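Local structure of kcn28 (Kitasatospora, 6J31) at residues W221-S234 and F253-I265. The protein adopts a GT-B-type fold of two Rossmann-like domains and belongs to the erythromycin biosynthesis protein CIII-like family, but is of unknown function. Residues are numbered along the deposited sequence; the frame is centred on the assembly and turned at random.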
ATOM      1  N   TRP A 221      11.810  16.971 -12.501  1.00 84.75           N
ATOM      2  CA  TRP A 221      10.798  17.535 -13.384  1.00 82.84           C
ATOM      3  C   TRP A 221      10.600  19.007 -13.060  1.00 85.79           C
ATOM      4  O   TRP A 221      10.286  19.354 -11.917  1.00 85.35           O
ATOM      5  CB  TRP A 221       9.480  16.766 -13.252  1.00 78.66           C
ATOM      6  CG  TRP A 221       8.471  17.099 -14.303  1.00 74.37           C
ATOM      7  CD1 TRP A 221       8.319  16.485 -15.515  1.00 72.46           C
ATOM      8  CD2 TRP A 221       7.479  18.128 -14.247  1.00 71.80           C
ATOM      9  NE1 TRP A 221       7.287  17.067 -16.213  1.00 70.89           N
ATOM     10  CE2 TRP A 221       6.756  18.079 -15.456  1.00 70.80           C
ATOM     11  CE3 TRP A 221       7.131  19.086 -13.290  1.00 70.97           C
ATOM     12  CZ2 TRP A 221       5.708  18.953 -15.734  1.00 71.39           C
ATOM     13  CZ3 TRP A 221       6.088  19.950 -13.567  1.00 71.17           C
ATOM     14  CH2 TRP A 221       5.388  19.878 -14.778  1.00 71.72           C
ATOM     15  N   LYS A 222      10.797  19.867 -14.054  1.00 89.69           N
ATOM     16  CA  LYS A 222      10.666  21.308 -13.889  1.00 93.26           C
ATOM     17  C   LYS A 222       9.362  21.785 -14.520  1.00 95.03           C
ATOM     18  O   LYS A 222       8.999  21.362 -15.624  1.00 95.41           O
ATOM     19  CB  LYS A 222      11.872  22.044 -14.478  1.00 95.41           C
ATOM     20  CG  LYS A 222      13.143  21.864 -13.637  1.00 97.25           C
ATOM     21  CD  LYS A 222      12.927  22.267 -12.168  1.00 98.89           C
ATOM     22  CE  LYS A 222      12.911  23.785 -11.977  1.00100.34           C
ATOM     23  NZ  LYS A 222      12.616  24.179 -10.562  1.00 99.98           N
ATOM     24  N   ARG A 223       8.657  22.652 -13.798  1.00 96.60           N
ATOM     25  CA  ARG A 223       7.409  23.216 -14.288  1.00 98.45           C
ATOM     26  C   ARG A 223       7.646  24.001 -15.573  1.00 97.72           C
ATOM     27  O   ARG A 223       8.545  24.853 -15.614  1.00 98.09           O
ATOM     28  CB  ARG A 223       6.799  24.152 -13.253  1.00101.76           C
ATOM     29  CG  ARG A 223       5.501  24.791 -13.703  1.00105.59           C
ATOM     30  CD  ARG A 223       4.873  25.602 -12.597  1.00108.96           C
ATOM     31  NE  ARG A 223       5.695  26.783 -12.340  1.00112.13           N
ATOM     32  CZ  ARG A 223       5.551  27.949 -12.963  1.00114.21           C
ATOM     33  NH1 ARG A 223       4.628  28.092 -13.901  1.00115.29           N
ATOM     34  NH2 ARG A 223       6.347  28.969 -12.668  1.00116.07           N
ATOM     35  N   PRO A 224       6.887  23.746 -16.635  1.00 97.06           N
ATOM     36  CA  PRO A 224       7.081  24.509 -17.874  1.00 97.55           C
ATOM     37  C   PRO A 224       6.781  25.983 -17.634  1.00 97.79           C
ATOM     38  O   PRO A 224       5.775  26.333 -17.012  1.00 98.04           O
ATOM     39  CB  PRO A 224       6.071  23.878 -18.840  1.00 97.47           C
ATOM     40  CG  PRO A 224       5.744  22.547 -18.248  1.00 96.53           C
ATOM     41  CD  PRO A 224       5.817  22.746 -16.767  1.00 96.29           C
ATOM     42  N   ALA A 225       7.671  26.842 -18.121  1.00 98.02           N
ATOM     43  CA  ALA A 225       7.477  28.276 -17.958  1.00 99.85           C
ATOM     44  C   ALA A 225       6.212  28.730 -18.680  1.00102.44           C
ATOM     45  O   ALA A 225       5.955  28.343 -19.823  1.00101.88           O
ATOM     46  CB  ALA A 225       8.691  29.040 -18.485  1.00 99.88           C
ATOM     47  N   GLY A 226       5.419  29.560 -18.003  1.00105.74           N
ATOM     48  CA  GLY A 226       4.126  29.970 -18.511  1.00109.36           C
ATOM     49  C   GLY A 226       2.944  29.166 -18.012  1.00111.50           C
ATOM     50  O   GLY A 226       1.811  29.440 -18.430  1.00112.37           O
ATOM     51  N   ALA A 227       3.167  28.185 -17.142  1.00112.30           N
ATOM     52  CA  ALA A 227       2.105  27.379 -16.547  1.00113.43           C
ATOM     53  C   ALA A 227       2.013  27.755 -15.073  1.00112.71           C
ATOM     54  O   ALA A 227       2.880  27.385 -14.278  1.00116.53           O
ATOM     55  CB  ALA A 227       2.381  25.887 -16.727  1.00114.94           C
ATOM     56  N   GLU A 228       0.953  28.477 -14.709  1.00105.63           N
ATOM     57  CA  GLU A 228       0.826  28.957 -13.335  1.00 99.97           C
ATOM     58  C   GLU A 228       0.532  27.825 -12.357  1.00 92.32           C
ATOM     59  O   GLU A 228       1.035  27.830 -11.228  1.00 91.64           O
ATOM     60  CB  GLU A 228      -0.262  30.026 -13.268  1.00101.48           C
ATOM     61  CG  GLU A 228      -0.297  30.906 -14.504  1.00103.28           C
ATOM     62  CD  GLU A 228      -0.384  32.377 -14.175  1.00104.84           C
ATOM     63  OE1 GLU A 228      -1.264  32.757 -13.375  1.00105.26           O
ATOM     64  OE2 GLU A 228       0.436  33.152 -14.713  1.00105.59           O
ATOM     65  N   LYS A 229      -0.273  26.847 -12.763  1.00 85.39           N
ATOM     66  CA  LYS A 229      -0.646  25.742 -11.893  1.00 78.78           C
ATOM     67  C   LYS A 229      -0.402  24.423 -12.613  1.00 73.30           C
ATOM     68  O   LYS A 229      -0.503  24.341 -13.839  1.00 72.78           O
ATOM     69  CB  LYS A 229      -2.113  25.849 -11.453  1.00 77.94           C
ATOM     70  CG  LYS A 229      -2.423  27.107 -10.652  1.00 77.75           C
ATOM     71  CD  LYS A 229      -2.714  26.805  -9.189  1.00 76.90           C
ATOM     72  CE  LYS A 229      -2.805  28.090  -8.374  1.00 77.14           C
ATOM     73  NZ  LYS A 229      -3.428  27.870  -7.038  1.00 77.34           N
ATOM     74  N   VAL A 230      -0.054  23.395 -11.840  1.00 68.05           N
ATOM     75  CA  VAL A 230       0.284  22.081 -12.375  1.00 63.23           C
ATOM     76  C   VAL A 230      -0.634  21.041 -11.749  1.00 58.67           C
ATOM     77  O   VAL A 230      -0.807  21.012 -10.526  1.00 56.97           O
ATOM     78  CB  VAL A 230       1.759  21.730 -12.112  1.00 62.23           C
ATOM     79  CG1 VAL A 230       2.026  20.267 -12.421  1.00 61.79           C
ATOM     80  CG2 VAL A 230       2.668  22.634 -12.925  1.00 61.94           C
ATOM     81  N   ALA A 231      -1.196  20.177 -12.585  1.00 56.76           N
ATOM     82  CA  ALA A 231      -2.019  19.063 -12.146  1.00 54.34           C
ATOM     83  C   ALA A 231      -1.394  17.754 -12.601  1.00 53.59           C
ATOM     84  O   ALA A 231      -0.915  17.648 -13.733  1.00 56.20           O
ATOM     85  CB  ALA A 231      -3.435  19.172 -12.698  1.00 53.90           C
ATOM     86  N   LEU A 232      -1.412  16.755 -11.722  1.00 51.55           N
ATOM     87  CA  LEU A 232      -0.958  15.412 -12.054  1.00 48.62           C
ATOM     88  C   LEU A 232      -2.133  14.453 -11.936  1.00 49.11           C
ATOM     89  O   LEU A 232      -2.805  14.416 -10.901  1.00 48.65           O
ATOM     90  CB  LEU A 232       0.186  14.960 -11.140  1.00 45.30           C
ATOM     91  CG  LEU A 232       0.540  13.471 -11.257  1.00 42.25           C
ATOM     92  CD1 LEU A 232       1.073  13.136 -12.650  1.00 40.44           C
ATOM     93  CD2 LEU A 232       1.524  13.044 -10.181  1.00 41.07           C
ATOM     94  N   VAL A 233      -2.392  13.700 -13.001  1.00 50.56           N
ATOM     95  CA  VAL A 233      -3.421  12.666 -13.008  1.00 51.01           C
ATOM     96  C   VAL A 233      -2.714  11.324 -13.119  1.00 52.92           C
ATOM     97  O   VAL A 233      -2.077  11.027 -14.136  1.00 52.68           O
ATOM     98  CB  VAL A 233      -4.423  12.856 -14.155  1.00 49.98           C
ATOM     99  CG1 VAL A 233      -5.427  11.704 -14.179  1.00 49.40           C
ATOM    100  CG2 VAL A 233      -5.135  14.188 -14.026  1.00 49.47           C
ATOM    101  N   SER A 234      -2.820  10.511 -12.070  1.00 55.28           N
ATOM    102  CA  SER A 234      -2.137   9.220 -12.041  1.00 58.82           C
ATOM    103  C   SER A 234      -2.982   8.258 -11.214  1.00 64.09           C
ATOM    104  O   SER A 234      -2.981   8.329  -9.983  1.00 64.05           O
ATOM    105  CB  SER A 234      -0.732   9.356 -11.468  1.00 57.72           C
ATOM    106  OG  SER A 234       0.027   8.180 -11.692  1.00 57.30           O
ATOM    107  N   PHE A 253      -8.646  20.239 -18.859  1.00 81.91           N
ATOM    108  CA  PHE A 253      -7.455  21.076 -18.791  1.00 81.58           C
ATOM    109  C   PHE A 253      -7.150  21.769 -20.114  1.00 85.54           C
ATOM    110  O   PHE A 253      -6.494  22.817 -20.121  1.00 86.59           O
ATOM    111  CB  PHE A 253      -6.277  20.232 -18.310  1.00 77.67           C
ATOM    112  CG  PHE A 253      -6.370  19.878 -16.856  1.00 74.63           C
ATOM    113  CD1 PHE A 253      -6.993  18.707 -16.452  1.00 72.64           C
ATOM    114  CD2 PHE A 253      -5.880  20.735 -15.890  1.00 73.52           C
ATOM    115  CE1 PHE A 253      -7.100  18.388 -15.115  1.00 71.09           C
ATOM    116  CE2 PHE A 253      -5.986  20.421 -14.552  1.00 72.10           C
ATOM    117  CZ  PHE A 253      -6.595  19.244 -14.165  1.00 71.14           C
ATOM    118  N   ALA A 254      -7.593  21.204 -21.232  1.00 88.36           N
ATOM    119  CA  ALA A 254      -7.784  21.993 -22.443  1.00 91.34           C
ATOM    120  C   ALA A 254      -9.049  22.822 -22.305  1.00 92.26           C
ATOM    121  O   ALA A 254     -10.139  22.253 -22.223  1.00 93.29           O
ATOM    122  CB  ALA A 254      -7.876  21.098 -23.675  1.00 92.18           C
ATOM    123  N   ALA A 255      -8.892  24.150 -22.259  1.00 91.34           N
ATOM    124  CA  ALA A 255      -9.884  25.154 -21.857  1.00 90.47           C
ATOM    125  C   ALA A 255      -9.553  25.621 -20.451  1.00 88.48           C
ATOM    126  O   ALA A 255     -10.261  26.454 -19.879  1.00 88.49           O
ATOM    127  CB  ALA A 255     -11.335  24.666 -21.932  1.00 90.53           C
ATOM    128  N   LEU A 256      -8.451  25.108 -19.907  1.00 86.67           N
ATOM    129  CA  LEU A 256      -7.939  25.512 -18.600  1.00 85.71           C
ATOM    130  C   LEU A 256      -6.514  26.043 -18.736  1.00 86.27           C
ATOM    131  O   LEU A 256      -5.584  25.512 -18.118  1.00 85.52           O
ATOM    132  CB  LEU A 256      -7.992  24.351 -17.611  1.00 83.97           C
ATOM    133  CG  LEU A 256      -8.306  24.722 -16.158  1.00 83.10           C
ATOM    134  CD1 LEU A 256      -9.290  25.882 -16.082  1.00 83.21           C
ATOM    135  CD2 LEU A 256      -8.830  23.517 -15.389  1.00 82.06           C
ATOM    136  N   PRO A 257      -6.302  27.073 -19.558  1.00 87.92           N
ATOM    137  CA  PRO A 257      -4.952  27.619 -19.703  1.00 88.80           C
ATOM    138  C   PRO A 257      -4.473  28.131 -18.356  1.00 89.59           C
ATOM    139  O   PRO A 257      -5.263  28.330 -17.429  1.00 91.74           O
ATOM    140  CB  PRO A 257      -5.126  28.761 -20.715  1.00 89.65           C
ATOM    141  CG  PRO A 257      -6.445  28.500 -21.366  1.00 89.29           C
ATOM    142  CD  PRO A 257      -7.276  27.897 -20.290  1.00 88.38           C
ATOM    143  N   ASP A 258      -3.154  28.301 -18.257  1.00 90.37           N
ATOM    144  CA  ASP A 258      -2.430  28.710 -17.055  1.00 91.12           C
ATOM    145  C   ASP A 258      -2.204  27.469 -16.201  1.00 86.89           C
ATOM    146  O   ASP A 258      -1.373  27.472 -15.288  1.00 85.79           O
ATOM    147  CB  ASP A 258      -3.178  29.787 -16.260  1.00 94.60           C
ATOM    148  CG  ASP A 258      -3.497  31.006 -17.094  1.00 97.78           C
ATOM    149  OD1 ASP A 258      -2.740  31.284 -18.046  1.00 98.82           O
ATOM    150  OD2 ASP A 258      -4.509  31.679 -16.801  1.00 98.89           O
ATOM    151  N   TRP A 259      -2.932  26.402 -16.512  1.00 83.61           N
ATOM    152  CA  TRP A 259      -2.754  25.102 -15.887  1.00 80.03           C
ATOM    153  C   TRP A 259      -1.985  24.215 -16.851  1.00 77.05           C
ATOM    154  O   TRP A 259      -2.184  24.292 -18.067  1.00 77.55           O
ATOM    155  CB  TRP A 259      -4.096  24.443 -15.552  1.00 79.67           C
ATOM    156  CG  TRP A 259      -4.697  24.829 -14.240  1.00 78.70           C
ATOM    157  CD1 TRP A 259      -5.419  25.952 -13.966  1.00 78.52           C
ATOM    158  CD2 TRP A 259      -4.651  24.073 -13.025  1.00 77.83           C
ATOM    159  NE1 TRP A 259      -5.815  25.950 -12.651  1.00 78.39           N
ATOM    160  CE2 TRP A 259      -5.356  24.807 -12.051  1.00 77.70           C
ATOM    161  CE3 TRP A 259      -4.075  22.852 -12.663  1.00 77.11           C
ATOM    162  CZ2 TRP A 259      -5.502  24.358 -10.741  1.00 76.51           C
ATOM    163  CZ3 TRP A 259      -4.220  22.410 -11.363  1.00 76.29           C
ATOM    164  CH2 TRP A 259      -4.926  23.160 -10.418  1.00 76.18           C
ATOM    165  N   HIS A 260      -1.105  23.377 -16.314  1.00 73.58           N
ATOM    166  CA  HIS A 260      -0.442  22.357 -17.111  1.00 69.51           C
ATOM    167  C   HIS A 260      -0.782  20.992 -16.540  1.00 64.92           C
ATOM    168  O   HIS A 260      -0.604  20.753 -15.340  1.00 63.68           O
ATOM    169  CB  HIS A 260       1.073  22.543 -17.164  1.00 69.96           C
ATOM    170  CG  HIS A 260       1.745  21.617 -18.128  1.00 70.73           C
ATOM    171  ND1 HIS A 260       1.755  21.842 -19.489  1.00 71.11           N
ATOM    172  CD2 HIS A 260       2.401  20.448 -17.937  1.00 70.13           C
ATOM    173  CE1 HIS A 260       2.403  20.861 -20.090  1.00 70.91           C
ATOM    174  NE2 HIS A 260       2.803  20.002 -19.171  1.00 70.26           N
ATOM    175  N   LEU A 261      -1.274  20.107 -17.400  1.00 62.64           N
ATOM    176  CA  LEU A 261      -1.691  18.770 -17.008  1.00 59.55           C
ATOM    177  C   LEU A 261      -0.601  17.765 -17.353  1.00 55.52           C
ATOM    178  O   LEU A 261      -0.125  17.722 -18.492  1.00 54.39           O
ATOM    179  CB  LEU A 261      -2.999  18.393 -17.705  1.00 60.50           C
ATOM    180  CG  LEU A 261      -3.354  16.909 -17.808  1.00 59.32           C
ATOM    181  CD1 LEU A 261      -3.514  16.290 -16.435  1.00 58.56           C
ATOM    182  CD2 LEU A 261      -4.626  16.739 -18.615  1.00 60.32           C
ATOM    183  N   VAL A 262      -0.206  16.967 -16.365  1.00 52.85           N
ATOM    184  CA  VAL A 262       0.677  15.825 -16.560  1.00 50.08           C
ATOM    185  C   VAL A 262      -0.191  14.591 -16.389  1.00 51.92           C
ATOM    186  O   VAL A 262      -0.602  14.260 -15.271  1.00 52.46           O
ATOM    187  CB  VAL A 262       1.851  15.813 -15.572  1.00 46.22           C
ATOM    188  CG1 VAL A 262       2.653  14.524 -15.728  1.00 43.99           C
ATOM    189  CG2 VAL A 262       2.734  17.035 -15.763  1.00 45.66           C
ATOM    190  N   LEU A 263      -0.473  13.911 -17.489  1.00 54.63           N
ATOM    191  CA  LEU A 263      -1.427  12.810 -17.512  1.00 57.10           C
ATOM    192  C   LEU A 263      -0.651  11.505 -17.637  1.00 58.79           C
ATOM    193  O   LEU A 263      -0.081  11.213 -18.693  1.00 59.16           O
ATOM    194  CB  LEU A 263      -2.414  12.993 -18.665  1.00 57.88           C
ATOM    195  CG  LEU A 263      -3.489  11.928 -18.879  1.00 57.70           C
ATOM    196  CD1 LEU A 263      -4.081  11.483 -17.558  1.00 56.98           C
ATOM    197  CD2 LEU A 263      -4.580  12.461 -19.799  1.00 57.39           C
ATOM    198  N   GLN A 264      -0.652  10.712 -16.569  1.00 59.66           N
ATOM    199  CA  GLN A 264       0.011   9.414 -16.563  1.00 62.04           C
ATOM    200  C   GLN A 264      -1.063   8.364 -16.818  1.00 62.24           C
ATOM    201  O   GLN A 264      -1.953   8.159 -15.989  1.00 62.06           O
ATOM    202  CB  GLN A 264       0.743   9.176 -15.245  1.00 65.18           C
ATOM    203  CG  GLN A 264       1.779   8.067 -15.323  1.00 68.00           C
ATOM    204  CD  GLN A 264       1.658   7.058 -14.206  1.00 69.60           C
ATOM    205  OE1 GLN A 264       2.634   6.777 -13.507  1.00 70.80           O
ATOM    206  NE2 GLN A 264       0.466   6.498 -14.034  1.00 69.50           N
ATOM    207  N   ILE A 265      -0.965   7.701 -17.969  1.00 63.74           N
ATOM    208  CA  ILE A 265      -2.000   6.798 -18.462  1.00 65.82           C
ATOM    209  C   ILE A 265      -1.724   5.337 -18.149  1.00 69.68           C
ATOM    210  O   ILE A 265      -2.632   4.505 -18.311  1.00 68.74           O
ATOM    211  CB  ILE A 265      -2.189   6.978 -19.981  1.00 64.55           C
ATOM    212  CG1 ILE A 265      -0.831   6.868 -20.668  1.00 63.20           C
ATOM    213  CG2 ILE A 265      -2.835   8.319 -20.272  1.00 64.51           C
ATOM    214  CD1 ILE A 265      -0.884   7.096 -22.122  1.00 63.07           C
TER
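K229 lays its CB over the centre of the W259 indole, a CH-pi contact 3.5 Å from CB to the centroid of the six-membered ring and 15° off its normal. With CG of W259 anti to its carbonyl carbon (chi1 -86°), the indole leans toward strand 229-234, and its edge also meets the methyl of A231. That methyl sits 3.4 Å from CE2 of F253, and farther along the same face V233 touches CD1 of L261 with CG2, while its CG1 lies 3.6 Å from CD1 of L263. Helix 350-362 packs on F253 and W259 here. On the other face of the sheet, CG of P224 stands 3.9 Å from the centroid of the H260 imidazole, almost on its normal. H260 CD2 meets the edge of the W221 ring, near its plane, and W221 CZ2 touches CG2 of V262 at 3.5 Å; CG1 of V262 lies 3.7 Å from L232 CD1. E282 takes hydrogen bonds from both W221 NE1 and H260 NE2, one on each carboxylate oxygen, fixing how both rings are turned. Between the faces, six backbone hydrogen bonds join the parallel strands, from K229 N to the D258 carbonyl through to Q264 N on V233 O. In this first beta-alpha-beta unit of the C-terminal Rossmann-like domain, backbone bonding sets the register, apolar packing lines both faces, and a shared carboxylate orders the W221 and H260 rings at one end.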